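Local coordinates for neutral ceramidase (Pseudomonas aeruginosa, PDB 2ZWS), which hydrolyses the N-acyl linkage of ceramides to sphingosine and free fatty acid with the help of zinc, and also catalyses the reverse synthesis, at residues A223-E228 with D579-T584; T558-V563 with A598-S603; G177-M182 with R419-V424; N168-G173 with T413-V418. One frame throughout, in Å; residues are numbered along the deposited sequence. Where two conformers were deposited one is given.

Contact 1. Residues A223-E228 with D579-T584; sequences ASYHWE and DNDWDT. With MG (magnesium ion), chain C.
The phenolic oxygen of Y225 is held by three partners. It donates to D581 OD1 over a short 2.5 Å (Y225 OH to OD1), accepts from water 1 at 2.8 Å, and receives a weak bond from W582 N, with 3.4 Å between that nitrogen and Y225 OH. The carboxylate is used on its anti side, 19° out of its plane, and OD1 lies in the plane of the phenol ring, at its edge. Water 1 in turn accepts from D583 N, so the hydroxyl is tied to the loop by two routes. With CG anti to the backbone N (chi1 175°), Y225 stretches from helix 218-231 straight at the loop. Its CE1 packs on CB of W582 at 3.7 Å, while the indole of W582 turns off toward helix 265-286. The amide of N580, whose main polar partner is W41, passes the CD2/CE2 edge of the ring, its plane steeply inclined to it.

Behind D581 the chain makes a type I turn to T584 around the magnesium ion. D581 O lies 2.3 Å from magnesium, and T584 binds through both its carbonyl oxygen and OG1; H37 O and water 2 add to the shell, and that water also donates to D579 O. OD2 of D581 accepts from T578 N, which steadies the carboxylate from its other oxygen. The loop thus meets the helix through a side chain of the same residue whose carbonyl binds the metal: magnesium probably stabilises the turn that presents OD1 to the tyrosine, joining the N-terminal ceramidase region to the C-terminal one.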
# COMPACT_ATOMS: atom_id res chain seq x y z
N ALA A 223 7.32 -7.52 -6.67
CA ALA A 223 7.85 -6.88 -7.88
C ALA A 223 8.92 -5.83 -7.56
O ALA A 223 9.97 -5.80 -8.21
CB ALA A 223 6.70 -6.28 -8.67
N SER A 224 8.65 -4.96 -6.57
CA SER A 224 9.63 -3.94 -6.18
C SER A 224 10.90 -4.60 -5.66
O SER A 224 12.04 -4.22 -6.03
CB SER A 224 9.10 -3.04 -5.07
OG SER A 224 7.95 -2.30 -5.49
N TYR A 225 10.74 -5.59 -4.78
CA TYR A 225 11.88 -6.25 -4.16
C TYR A 225 12.67 -6.96 -5.25
O TYR A 225 13.90 -6.87 -5.27
CB TYR A 225 11.39 -7.30 -3.17
CG TYR A 225 12.49 -8.14 -2.55
CD1 TYR A 225 12.76 -9.42 -3.03
CD2 TYR A 225 13.25 -7.65 -1.47
CE1 TYR A 225 13.78 -10.19 -2.44
CE2 TYR A 225 14.24 -8.42 -0.89
CZ TYR A 225 14.51 -9.67 -1.40
OH TYR A 225 15.48 -10.47 -0.82
N HIS A 226 12.00 -7.67 -6.16
CA HIS A 226 12.75 -8.37 -7.20
C HIS A 226 13.60 -7.36 -8.00
O HIS A 226 14.78 -7.62 -8.29
CB HIS A 226 11.78 -9.14 -8.10
CG HIS A 226 12.46 -9.93 -9.17
ND1 HIS A 226 13.25 -11.03 -8.89
CD2 HIS A 226 12.48 -9.78 -10.52
CE1 HIS A 226 13.72 -11.53 -10.03
NE2 HIS A 226 13.26 -10.79 -11.03
N TRP A 227 13.02 -6.22 -8.37
CA TRP A 227 13.80 -5.23 -9.14
C TRP A 227 14.97 -4.67 -8.34
O TRP A 227 16.11 -4.59 -8.84
CB TRP A 227 12.90 -4.09 -9.62
CG TRP A 227 13.38 -3.42 -10.89
CD1 TRP A 227 14.68 -3.35 -11.37
CD2 TRP A 227 12.58 -2.69 -11.83
NE1 TRP A 227 14.70 -2.64 -12.57
CE2 TRP A 227 13.43 -2.23 -12.86
CE3 TRP A 227 11.21 -2.39 -11.90
CZ2 TRP A 227 12.95 -1.49 -13.95
CZ3 TRP A 227 10.73 -1.64 -12.99
CH2 TRP A 227 11.61 -1.20 -13.99
N GLU A 228 14.69 -4.23 -7.11
CA GLU A 228 15.70 -3.58 -6.27
C GLU A 228 16.81 -4.53 -5.80
O GLU A 228 18.00 -4.15 -5.79
CB GLU A 228 15.04 -2.95 -5.05
CG GLU A 228 14.10 -1.81 -5.41
CD GLU A 228 13.19 -1.35 -4.27
OE1 GLU A 228 12.56 -0.27 -4.46
OE2 GLU A 228 13.09 -2.05 -3.23
N ASP A 579 15.39 -9.64 7.87
CA ASP A 579 13.97 -10.01 7.88
C ASP A 579 13.19 -9.46 6.67
O ASP A 579 12.08 -9.90 6.42
CB ASP A 579 13.27 -9.72 9.23
CG ASP A 579 13.13 -8.23 9.56
OD1 ASP A 579 13.24 -7.37 8.65
OD2 ASP A 579 12.83 -7.94 10.75
N ASN A 580 13.78 -8.52 5.93
CA ASN A 580 13.12 -7.99 4.75
C ASN A 580 13.12 -8.96 3.58
O ASN A 580 12.26 -8.87 2.70
CB ASN A 580 13.77 -6.70 4.29
CG ASN A 580 12.98 -6.03 3.20
OD1 ASN A 580 11.77 -5.84 3.33
ND2 ASN A 580 13.66 -5.66 2.12
N ASP A 581 14.08 -9.88 3.56
CA ASP A 581 14.31 -10.66 2.35
C ASP A 581 13.23 -11.73 2.10
O ASP A 581 12.71 -12.33 3.03
CB ASP A 581 15.70 -11.24 2.38
CG ASP A 581 16.74 -10.16 2.21
OD1 ASP A 581 16.67 -9.44 1.18
OD2 ASP A 581 17.59 -9.98 3.12
N TRP A 582 12.92 -11.98 0.83
CA TRP A 582 11.96 -13.02 0.45
C TRP A 582 12.32 -14.39 1.03
O TRP A 582 11.41 -15.14 1.41
CB TRP A 582 11.90 -13.13 -1.09
CG TRP A 582 10.97 -14.17 -1.56
CD1 TRP A 582 11.31 -15.43 -1.96
CD2 TRP A 582 9.55 -14.05 -1.70
NE1 TRP A 582 10.17 -16.11 -2.33
CE2 TRP A 582 9.09 -15.30 -2.19
CE3 TRP A 582 8.63 -13.02 -1.47
CZ2 TRP A 582 7.74 -15.55 -2.42
CZ3 TRP A 582 7.26 -13.28 -1.72
CH2 TRP A 582 6.84 -14.54 -2.19
N ASP A 583 13.62 -14.71 1.09
CA ASP A 583 14.09 -16.05 1.47
C ASP A 583 13.99 -16.31 2.98
O ASP A 583 14.22 -17.43 3.41
CB ASP A 583 15.52 -16.31 1.03
CG ASP A 583 15.67 -16.36 -0.45
OD1 ASP A 583 14.70 -16.75 -1.15
OD2 ASP A 583 16.77 -16.01 -0.92
N THR A 584 13.69 -15.27 3.77
CA THR A 584 13.61 -15.42 5.24
C THR A 584 12.19 -15.20 5.76
O THR A 584 11.41 -14.46 5.15
CB THR A 584 14.56 -14.46 6.01
OG1 THR A 584 14.16 -13.11 5.75
CG2 THR A 584 15.97 -14.66 5.55
MG MG C . 11.91 -12.21 5.20
O HOH W 1 15.69 -13.21 -0.53
O HOH W 2 11.41 -12.18 7.69

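Contact 2. Residues T558-V563 with A598-S603; sequences TFLEVV and ATISWS
Strands 560-566 and 595-603 run in the same general direction but belong to different sheets, and no hydrogen bond passes between the two segments. L560 and I600 face each other with their CA atoms 7.4 Å apart, and V562 and W602 follow at 7.9 Å between CA atoms. Alternation along each strand sends L560, V562, I600 and W602 inward and turns E561 and S601 outward, as expected of two layers of a beta-sandwich.

V562 carries the closer half. Its CG1, anti to the backbone N at chi1 -176°, sits over one face of the indole of W602, 3.5 Å from the centroid of the six-membered ring and 12° off the normal, a CH-pi contact. The second branch, CG2, leans over the pyrrole side, 3.9 Å from CG of W602. The valine therefore straddles the ring system, and Y613 meets the same tryptophan at an inclined angle. L560 and I600 slide past each other in opposite senses: CD1 of I600 reaches CB of L560 at 3.8 Å, and CD2 of L560 lies against CG2 of I600 at 3.9 Å. At the start of the strand T558 OG1 donates to L560 O over 2.6 Å.

Between these segments cohesion comes from apolar packing and the CH-pi contact. The backbone bonds stay within each sheet, V562 for example pairing with strand 574-578, so here the two layers of the C-terminal sandwich are joined by side-chain packing.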
# COMPACT_ATOMS: atom_id res chain seq x y z
N THR A 558 16.18 -5.09 12.18
CA THR A 558 15.73 -6.41 11.82
C THR A 558 15.55 -7.32 13.03
O THR A 558 16.20 -7.17 14.05
CB THR A 558 16.72 -7.08 10.81
OG1 THR A 558 16.22 -8.35 10.36
CG2 THR A 558 18.14 -7.21 11.41
N PHE A 559 14.64 -8.27 12.90
CA PHE A 559 14.50 -9.33 13.91
C PHE A 559 15.46 -10.48 13.70
O PHE A 559 15.57 -11.37 14.56
CB PHE A 559 13.06 -9.86 13.93
CG PHE A 559 12.07 -8.88 14.51
CD1 PHE A 559 11.96 -8.73 15.90
CD2 PHE A 559 11.28 -8.07 13.69
CE1 PHE A 559 11.07 -7.83 16.46
CE2 PHE A 559 10.38 -7.16 14.24
CZ PHE A 559 10.29 -7.02 15.63
N LEU A 560 16.15 -10.48 12.56
CA LEU A 560 16.99 -11.62 12.22
C LEU A 560 18.06 -11.22 11.22
O LEU A 560 17.90 -10.33 10.40
CB LEU A 560 16.16 -12.77 11.63
CG LEU A 560 15.62 -12.62 10.20
CD1 LEU A 560 16.58 -13.19 9.14
CD2 LEU A 560 14.21 -13.20 10.08
N GLU A 561 19.16 -11.96 11.28
CA GLU A 561 20.25 -11.83 10.32
C GLU A 561 20.72 -13.23 10.00
O GLU A 561 20.85 -14.06 10.91
CB GLU A 561 21.39 -11.00 10.93
CG GLU A 561 21.13 -9.49 10.92
CD GLU A 561 22.18 -8.67 11.68
OE1 GLU A 561 23.05 -9.26 12.38
OE2 GLU A 561 22.11 -7.43 11.59
N VAL A 562 20.96 -13.51 8.71
CA VAL A 562 21.72 -14.68 8.27
C VAL A 562 23.12 -14.18 8.03
O VAL A 562 23.32 -13.27 7.22
CB VAL A 562 21.17 -15.31 6.99
CG1 VAL A 562 21.94 -16.57 6.67
CG2 VAL A 562 19.70 -15.67 7.16
N VAL A 563 24.07 -14.79 8.75
CA VAL A 563 25.45 -14.31 8.77
C VAL A 563 26.40 -15.33 8.16
O VAL A 563 26.41 -16.50 8.58
CB VAL A 563 25.89 -13.95 10.21
CG1 VAL A 563 27.32 -13.38 10.21
CG2 VAL A 563 24.95 -12.94 10.85
N ALA A 598 10.48 -17.07 18.89
CA ALA A 598 10.71 -16.52 17.55
C ALA A 598 11.22 -17.68 16.71
O ALA A 598 12.25 -18.23 17.01
CB ALA A 598 11.74 -15.44 17.62
N THR A 599 10.51 -18.04 15.65
CA THR A 599 10.96 -19.08 14.75
C THR A 599 11.40 -18.38 13.47
O THR A 599 10.65 -17.57 12.91
CB THR A 599 9.84 -20.09 14.43
OG1 THR A 599 9.35 -20.66 15.66
CG2 THR A 599 10.37 -21.21 13.52
N ILE A 600 12.63 -18.66 13.06
CA ILE A 600 13.25 -17.98 11.93
C ILE A 600 13.66 -19.03 10.91
O ILE A 600 14.25 -20.05 11.23
CB ILE A 600 14.44 -17.14 12.38
CG1 ILE A 600 13.96 -15.94 13.20
CG2 ILE A 600 15.30 -16.74 11.19
CD1 ILE A 600 15.00 -15.38 14.14
N SER A 601 13.31 -18.78 9.66
CA SER A 601 13.69 -19.71 8.62
C SER A 601 14.39 -19.01 7.48
O SER A 601 14.18 -17.80 7.24
CB SER A 601 12.47 -20.45 8.09
OG SER A 601 11.55 -19.56 7.51
N TRP A 602 15.22 -19.78 6.79
CA TRP A 602 15.95 -19.30 5.61
C TRP A 602 15.87 -20.37 4.54
O TRP A 602 16.38 -21.48 4.73
CB TRP A 602 17.40 -19.02 5.98
CG TRP A 602 18.25 -18.47 4.84
CD1 TRP A 602 17.86 -17.59 3.87
CD2 TRP A 602 19.65 -18.75 4.60
NE1 TRP A 602 18.94 -17.30 3.03
CE2 TRP A 602 20.03 -18.00 3.45
CE3 TRP A 602 20.62 -19.57 5.22
CZ2 TRP A 602 21.34 -18.03 2.92
CZ3 TRP A 602 21.94 -19.58 4.69
CH2 TRP A 602 22.27 -18.82 3.55
N SER A 603 15.25 -20.05 3.42
CA SER A 603 15.27 -20.93 2.27
C SER A 603 16.48 -20.55 1.43
O SER A 603 16.52 -19.46 0.87
CB SER A 603 13.97 -20.79 1.50
OG SER A 603 12.87 -21.19 2.32

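Contact 3. Residues G177-M182 with R419-V424; sequences GIDPQM and RIRRAV
D179 and R421 form a salt bridge, the aspartate sitting in an Asx turn at the entrance to strand 181-189 of the large mixed sheet and the arginine on helix 414-428. The bond runs from R421 NH2 to D179 OD2 at 2.9 Å, with an N-H...O angle of 138°. The two flat groups approach from opposite directions and are nearly parallel in plane, yet displaced, so the nitrogen meets the oxygen from above the carboxylate plane. One guanidinium nitrogen makes this direct link. The other, NH1, reaches the same carboxylate through water 3, which accepts from R421 NH1 at 2.8 Å and donates to D179 OD1 at 2.7 Å. This water lies in the guanidinium plane, at its edge. Q181 NE2 approaches NH1 as well, but both are donors and the pair is no bond.

The second shell holds the carboxylate in place. OD1 accepts from Q181 N, two residues on, at 3.0 Å and 161°, which closes the Asx turn and fixes the rotation of the side chain. N245 bridges the pair from outside, its ND2 donating to D179 OD2 and its OD1 accepting from R421 NH2, so the salt bridge is built into a wider polar cluster. R421 was modelled in two conformers, and the bridge described belongs to one of them. In that conformer the arginine chain runs out from the helix and bends at chi3 (-61°), carrying the guanidinium across to D179. D179 OD1 thus accepts from both the backbone N of Q181 and water 3.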
# COMPACT_ATOMS: atom_id res chain seq x y z
N GLY A 177 -12.80 -7.66 -19.42
CA GLY A 177 -12.98 -7.12 -18.07
C GLY A 177 -11.70 -6.62 -17.39
O GLY A 177 -11.76 -6.16 -16.26
N ILE A 178 -10.59 -6.67 -18.12
CA ILE A 178 -9.24 -6.37 -17.65
C ILE A 178 -8.82 -5.00 -18.17
O ILE A 178 -9.15 -4.65 -19.32
CB ILE A 178 -8.26 -7.50 -18.19
CG1 ILE A 178 -8.48 -8.79 -17.40
CG2 ILE A 178 -6.81 -7.13 -18.23
CD1 ILE A 178 -8.61 -8.54 -16.00
N ASP A 179 -8.12 -4.22 -17.35
CA ASP A 179 -7.40 -3.07 -17.87
C ASP A 179 -5.95 -3.53 -18.02
O ASP A 179 -5.24 -3.72 -17.02
CB ASP A 179 -7.50 -1.85 -16.94
CG ASP A 179 -6.69 -0.67 -17.43
OD1 ASP A 179 -6.03 -0.77 -18.50
OD2 ASP A 179 -6.70 0.37 -16.74
N PRO A 180 -5.50 -3.80 -19.25
CA PRO A 180 -4.21 -4.43 -19.39
C PRO A 180 -3.08 -3.40 -19.39
O PRO A 180 -1.92 -3.76 -19.44
CB PRO A 180 -4.32 -5.09 -20.77
CG PRO A 180 -5.13 -4.13 -21.53
CD PRO A 180 -6.15 -3.57 -20.55
N GLN A 181 -3.43 -2.12 -19.30
CA GLN A 181 -2.39 -1.11 -19.47
C GLN A 181 -1.49 -0.97 -18.25
O GLN A 181 -1.97 -0.67 -17.15
CB GLN A 181 -2.97 0.26 -19.83
CG GLN A 181 -1.85 1.28 -20.14
CD GLN A 181 -2.38 2.53 -20.80
OE1 GLN A 181 -2.33 2.68 -22.03
NE2 GLN A 181 -2.93 3.42 -20.01
N MET A 182 -0.19 -1.18 -18.47
CA MET A 182 0.82 -0.76 -17.53
C MET A 182 1.56 0.47 -18.08
O MET A 182 1.98 0.48 -19.24
CB MET A 182 1.82 -1.88 -17.26
CG MET A 182 2.96 -1.43 -16.32
SD MET A 182 4.12 -2.74 -15.95
CE MET A 182 3.15 -3.75 -14.79
N ARG A 419 -13.29 5.99 -17.65
CA ARG A 419 -14.14 7.14 -18.03
C ARG A 419 -13.53 8.48 -17.56
O ARG A 419 -13.58 9.49 -18.27
CB ARG A 419 -15.55 6.98 -17.49
CG ARG A 419 -16.40 6.03 -18.35
CD ARG A 419 -17.80 6.01 -17.79
NE ARG A 419 -18.54 4.85 -18.26
CZ ARG A 419 -19.74 4.54 -17.80
NH1 ARG A 419 -20.38 3.46 -18.26
NH2 ARG A 419 -20.31 5.33 -16.89
N ILE A 420 -12.96 8.47 -16.36
CA ILE A 420 -12.35 9.70 -15.84
C ILE A 420 -11.09 10.05 -16.63
O ILE A 420 -10.90 11.18 -17.03
CB ILE A 420 -12.06 9.58 -14.34
CG1 ILE A 420 -13.40 9.43 -13.58
CG2 ILE A 420 -11.31 10.82 -13.85
CD1 ILE A 420 -13.26 9.16 -12.09
N ARG A 421 -10.26 9.04 -16.90
CA ARG A 421 -9.07 9.22 -17.71
C ARG A 421 -9.41 9.85 -19.06
O ARG A 421 -8.77 10.82 -19.47
CB ARG A 421 -8.43 7.86 -17.93
CG ARG A 421 -6.94 7.85 -17.77
CD ARG A 421 -6.41 6.55 -18.31
NE ARG A 421 -6.93 5.40 -17.59
CZ ARG A 421 -6.83 4.13 -18.00
NH1 ARG A 421 -6.26 3.82 -19.17
NH2 ARG A 421 -7.31 3.16 -17.23
N ARG A 422 -10.41 9.30 -19.75
CA ARG A 422 -10.87 9.81 -21.05
C ARG A 422 -11.31 11.26 -20.96
O ARG A 422 -10.99 12.08 -21.83
CB ARG A 422 -12.04 8.99 -21.57
CG ARG A 422 -11.67 7.62 -22.09
CD ARG A 422 -12.91 6.79 -22.40
NE ARG A 422 -12.50 5.51 -22.94
CZ ARG A 422 -13.27 4.43 -23.03
NH1 ARG A 422 -14.52 4.45 -22.59
NH2 ARG A 422 -12.76 3.32 -23.54
N ALA A 423 -12.09 11.56 -19.92
CA ALA A 423 -12.66 12.89 -19.77
C ALA A 423 -11.56 13.92 -19.50
O ALA A 423 -11.56 15.02 -20.05
CB ALA A 423 -13.68 12.89 -18.66
N VAL A 424 -10.60 13.54 -18.64
CA VAL A 424 -9.47 14.40 -18.33
C VAL A 424 -8.54 14.58 -19.54
O VAL A 424 -8.13 15.71 -19.84
CB VAL A 424 -8.70 13.88 -17.10
CG1 VAL A 424 -7.30 14.57 -16.96
CG2 VAL A 424 -9.55 14.06 -15.85
O HOH W 3 -6.23 1.22 -20.30

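Contact 4. Residues N168-G173 with T413-V418; sequences NPDIAG and TVMAGV. Unlike the reference sequence in segment 168-173: A172 (reference Val).
M415 leaves helix 414-428 and lies against the loop 168-173 along its whole length. Its CB is 3.7 Å from ND2 of N168. CG comes nearer to the same amide nitrogen, 3.5 Å from N168 ND2, and touches CG2 of I171 at 3.9 Å. The sulfur follows, with SD 4.1 Å from that same I171 CG2. Bends at chi2 (-40°) and chi3 (-59°) then fold the terminal methyl toward D170, where CE lies 3.3 Å from the carbonyl oxygen D170 O and 3.8 Å from D170 OD2.

No hydrogen bond crosses between the segments; the polar side chains beside the methionine have other partners. N168 ND2 donates to E454 and to the carbonyl of H165, its OD1 bonds T451, and D170 OD2 is paired with R419 on the same helix. The thioether thus packs between N168 and D170, both held by other bonds, with CG2 of I171 as its apolar neighbour.

M415 stands in the first turn, just after the N-cap: T413 OG1 accepts from A416 N at 3.2 Å. The arrangement is that of a capped helix N-terminus packed against a connecting loop, here within the N-terminal ceramidase region.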
# COMPACT_ATOMS: atom_id res chain seq x y z
N ASN A 168 -21.80 -2.06 -18.67
CA ASN A 168 -21.38 -0.80 -19.29
C ASN A 168 -21.54 -0.86 -20.80
O ASN A 168 -21.19 -1.87 -21.42
CB ASN A 168 -19.92 -0.50 -18.95
CG ASN A 168 -19.71 -0.27 -17.45
OD1 ASN A 168 -20.26 0.67 -16.87
ND2 ASN A 168 -18.92 -1.14 -16.84
N PRO A 169 -22.07 0.22 -21.41
CA PRO A 169 -22.26 0.23 -22.87
C PRO A 169 -20.98 0.55 -23.65
O PRO A 169 -20.98 0.49 -24.88
CB PRO A 169 -23.26 1.37 -23.07
CG PRO A 169 -23.00 2.30 -21.95
CD PRO A 169 -22.56 1.45 -20.78
N ASP A 170 -19.91 0.89 -22.94
CA ASP A 170 -18.72 1.47 -23.54
C ASP A 170 -17.42 0.70 -23.23
O ASP A 170 -16.42 1.31 -22.83
CB ASP A 170 -18.58 2.93 -23.07
CG ASP A 170 -18.34 3.07 -21.54
OD1 ASP A 170 -18.84 2.23 -20.75
OD2 ASP A 170 -17.67 4.04 -21.13
N ILE A 171 -17.41 -0.61 -23.45
CA ILE A 171 -16.26 -1.42 -23.02
C ILE A 171 -15.32 -1.91 -24.12
O ILE A 171 -14.60 -2.89 -23.92
CB ILE A 171 -16.67 -2.61 -22.11
CG1 ILE A 171 -17.51 -3.66 -22.88
CG2 ILE A 171 -17.42 -2.11 -20.90
CD1 ILE A 171 -17.66 -4.99 -22.15
N ALA A 172 -15.33 -1.25 -25.28
CA ALA A 172 -14.35 -1.61 -26.33
C ALA A 172 -12.93 -1.44 -25.80
O ALA A 172 -12.60 -0.42 -25.21
CB ALA A 172 -14.55 -0.76 -27.57
N GLY A 173 -12.10 -2.46 -26.01
CA GLY A 173 -10.74 -2.49 -25.48
C GLY A 173 -10.67 -3.08 -24.07
O GLY A 173 -9.59 -3.27 -23.54
N THR A 413 -13.35 0.92 -10.23
CA THR A 413 -13.39 -0.19 -11.16
C THR A 413 -12.78 0.26 -12.48
O THR A 413 -12.57 1.45 -12.71
CB THR A 413 -14.81 -0.58 -11.49
OG1 THR A 413 -15.50 0.56 -12.02
CG2 THR A 413 -15.52 -1.11 -10.25
N VAL A 414 -12.49 -0.72 -13.34
CA VAL A 414 -11.84 -0.41 -14.64
C VAL A 414 -12.58 0.74 -15.35
O VAL A 414 -11.97 1.76 -15.68
CB VAL A 414 -11.77 -1.67 -15.55
CG1 VAL A 414 -11.32 -1.31 -16.99
CG2 VAL A 414 -10.84 -2.73 -14.93
N MET A 415 -13.89 0.60 -15.58
CA MET A 415 -14.60 1.61 -16.37
C MET A 415 -14.79 2.90 -15.59
O MET A 415 -14.85 4.00 -16.20
CB MET A 415 -15.94 1.09 -16.90
CG MET A 415 -15.84 -0.02 -17.95
SD MET A 415 -14.50 0.22 -19.17
CE MET A 415 -14.89 1.81 -19.95
N ALA A 416 -14.86 2.82 -14.26
CA ALA A 416 -14.99 4.07 -13.49
C ALA A 416 -13.73 4.93 -13.67
O ALA A 416 -13.81 6.15 -13.87
CB ALA A 416 -15.29 3.79 -12.02
N GLY A 417 -12.58 4.27 -13.66
CA GLY A 417 -11.30 4.96 -13.86
C GLY A 417 -11.08 5.37 -15.30
O GLY A 417 -10.65 6.50 -15.60
N VAL A 418 -11.36 4.44 -16.22
CA VAL A 418 -11.20 4.72 -17.65
C VAL A 418 -12.05 5.92 -18.10
O VAL A 418 -11.58 6.76 -18.85
CB VAL A 418 -11.48 3.48 -18.54
CG1 VAL A 418 -11.52 3.87 -20.02
CG2 VAL A 418 -10.41 2.43 -18.30

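The four contacts form two pairs. Contacts 1 and 2, their centres 14 Å apart, share the magnesium region: D579 OD2 bonds F559 N at 2.8 Å, and D583 O lies 2.8 Å from S603 N, a probable hydrogen bond, so the metal-binding loop is tied to the residue that leads into strand 560-566 and to the end of strand 595-603. Contacts 3 and 4 lie 7 Å apart, centre to centre, on successive turns of helix 414-428, where R419 NE pairs with D170 OD2 at 3.1 Å. The pairs are far apart, about 46 Å between the centres of contacts 2 and 4. Of the zinc ligands, E411 shortly precedes that helix, and the side chain of H204 is about 11 Å from that of D179.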